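Long-range contact in PmoF1 (Methylocystis sp. ATCC 49242, PDB 6P1E), which binds copper through its PCu(A)C domain and probably serves as a copper chaperone in a methane-oxidizing bacterium: residues Val44-Glu49 against Leu101-Val106. Residues are numbered along the deposited sequence; the frame is centred on the assembly and turned at random.
Sequences VAVKVE and LEMTLV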
loop_
_atom_site.group_PDB
_atom_site.type_symbol
_atom_site.label_atom_id
_atom_site.label_comp_id
_atom_site.label_asym_id
_atom_site.label_seq_id
_atom_site.Cartn_x
_atom_site.Cartn_y
_atom_site.Cartn_z
ATOM N N VAL B 44 -8.542 4.313 16.955
ATOM C CA VAL B 44 -8.088 4.752 18.273
ATOM C C VAL B 44 -7.150 3.757 18.951
ATOM O O VAL B 44 -6.370 4.134 19.825
ATOM C CB VAL B 44 -9.284 5.019 19.213
ATOM C CG1 VAL B 44 -10.133 6.160 18.673
ATOM C CG2 VAL B 44 -10.125 3.759 19.402
ATOM N N ALA B 45 -7.223 2.492 18.556
ATOM C CA ALA B 45 -6.368 1.477 19.157
ATOM C C ALA B 45 -6.139 0.290 18.233
ATOM O O ALA B 45 -6.941 0.007 17.343
ATOM C CB ALA B 45 -6.969 1.003 20.475
ATOM N N VAL B 46 -5.026 -0.398 18.464
ATOM C CA VAL B 46 -4.694 -1.620 17.747
ATOM C C VAL B 46 -4.221 -2.652 18.759
ATOM O O VAL B 46 -3.375 -2.359 19.602
ATOM C CB VAL B 46 -3.605 -1.379 16.680
ATOM C CG1 VAL B 46 -3.125 -2.696 16.070
ATOM C CG2 VAL B 46 -4.121 -0.442 15.597
ATOM N N LYS B 47 -4.784 -3.854 18.678
ATOM C CA LYS B 47 -4.393 -4.949 19.558
ATOM C C LYS B 47 -3.737 -6.060 18.747
ATOM O O LYS B 47 -4.261 -6.480 17.715
ATOM C CB LYS B 47 -5.612 -5.481 20.316
ATOM C CG LYS B 47 -6.246 -4.454 21.244
ATOM C CD LYS B 47 -7.395 -5.044 22.047
ATOM C CE LYS B 47 -8.614 -5.312 21.179
ATOM N NZ LYS B 47 -9.749 -5.857 21.972
ATOM N N VAL B 48 -2.590 -6.531 19.224
ATOM C CA VAL B 48 -1.829 -7.558 18.523
ATOM C C VAL B 48 -1.104 -8.438 19.537
ATOM O O VAL B 48 -0.398 -7.948 20.416
ATOM C CB VAL B 48 -0.829 -6.937 17.517
ATOM C CG1 VAL B 48 0.115 -5.954 18.206
ATOM C CG2 VAL B 48 -0.057 -8.027 16.783
ATOM N N GLU B 49 -1.308 -9.745 19.422
ATOM C CA GLU B 49 -0.787 -10.683 20.403
ATOM C C GLU B 49 0.713 -10.928 20.247
ATOM O O GLU B 49 1.414 -11.152 21.234
ATOM C CB GLU B 49 -1.531 -12.013 20.291
ATOM C CG GLU B 49 -3.022 -11.907 20.559
ATOM C CD GLU B 49 -3.728 -13.245 20.467
ATOM O OE1 GLU B 49 -3.042 -14.288 20.516
ATOM O OE2 GLU B 49 -4.972 -13.252 20.342
ATOM N N LEU B 101 -0.310 -11.827 10.082
ATOM C CA LEU B 101 -0.323 -11.323 11.445
ATOM C C LEU B 101 -1.742 -10.924 11.792
ATOM O O LEU B 101 -2.307 -10.013 11.189
ATOM C CB LEU B 101 0.627 -10.136 11.621
ATOM C CG LEU B 101 0.685 -9.602 13.056
ATOM C CD1 LEU B 101 1.397 -10.598 13.961
ATOM C CD2 LEU B 101 1.357 -8.240 13.124
ATOM N N GLU B 102 -2.312 -11.610 12.774
ATOM C CA GLU B 102 -3.649 -11.289 13.236
ATOM C C GLU B 102 -3.596 -10.050 14.109
ATOM O O GLU B 102 -2.757 -9.943 15.005
ATOM C CB GLU B 102 -4.260 -12.457 14.008
ATOM C CG GLU B 102 -5.675 -12.191 14.493
ATOM C CD GLU B 102 -6.337 -13.430 15.062
ATOM O OE1 GLU B 102 -6.012 -13.805 16.209
ATOM O OE2 GLU B 102 -7.184 -14.027 14.364
ATOM N N MET B 103 -4.498 -9.116 13.835
ATOM C CA MET B 103 -4.579 -7.874 14.583
ATOM C C MET B 103 -6.041 -7.515 14.757
ATOM O O MET B 103 -6.886 -7.935 13.965
ATOM C CB MET B 103 -3.851 -6.736 13.857
ATOM C CG MET B 103 -2.433 -7.053 13.409
ATOM S SD MET B 103 -1.777 -5.798 12.289
ATOM C CE MET B 103 -1.875 -4.328 13.306
ATOM N N THR B 104 -6.332 -6.722 15.780
ATOM C CA THR B 104 -7.663 -6.171 15.956
ATOM C C THR B 104 -7.562 -4.659 15.887
ATOM O O THR B 104 -6.845 -4.038 16.670
ATOM C CB THR B 104 -8.294 -6.592 17.300
ATOM O OG1 THR B 104 -8.320 -8.022 17.396
ATOM C CG2 THR B 104 -9.714 -6.052 17.419
ATOM N N LEU B 105 -8.279 -4.074 14.935
ATOM C CA LEU B 105 -8.363 -2.627 14.829
ATOM C C LEU B 105 -9.594 -2.168 15.590
ATOM O O LEU B 105 -10.660 -2.769 15.470
ATOM C CB LEU B 105 -8.432 -2.178 13.367
ATOM C CG LEU B 105 -7.349 -2.720 12.432
ATOM C CD1 LEU B 105 -7.562 -2.194 11.019
ATOM C CD2 LEU B 105 -5.957 -2.375 12.935
ATOM N N VAL B 106 -9.438 -1.106 16.369
ATOM C CA VAL B 106 -10.527 -0.580 17.178
ATOM C C VAL B 106 -10.880 0.820 16.703
ATOM O O VAL B 106 -10.067 1.742 16.791
ATOM C CB VAL B 106 -10.160 -0.541 18.675
ATOM C CG1 VAL B 106 -11.363 -0.117 19.509
ATOM C CG2 VAL B 106 -9.644 -1.900 19.136
HETATM O O HOH W 1 -5.333 -9.328 18.257
HETATM O O HOH W 2 -3.625 -10.359 17.510
HETATM O O HOH W 3 -0.906 -11.226 16.462
#
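A classic beta bulge marks one end of this antiparallel strand pair in the PCu(A)C domain: an extra residue on one strand sets Val44 and Ala45 opposite the single Val106. Val106 O takes a nearly straight bond from Val44 N at 3.0 Å and a weak one from Ala45 N, while Val106 N returns to Ala45 O. Further along, Lys47 and Thr104 form a regular hydrogen-bonded pair, N to O both ways. The ladder then splays: between Glu49 N and Glu102 O two waters bridge, each 2.7 Å from Glu102 O, the link to Glu49 N being weak for one of them.

On the face carrying Val46 and Leu105, Val46 CG1, anti to its backbone N (chi1 172°), presses on Met103 CE at a tight 3.4 Å, and Val46 CG2 lies alongside Leu105 CD2. Beyond the last bridge, Val48 CG2 meets Leu101 CD2 at 3.9 Å, those side chains crossing at about a right angle. The other face is more open. There Lys47, bent at chi3 (-72°), lays CE against Thr104 CG2 at 4.0 Å and reaches on to a salt bridge with Glu112.

Strand 100-107 is flanked by antiparallel strands 41-47 and 111-120; from strand 75-91, Val86 packs on Val46, Leu88 on Leu101 and Met103.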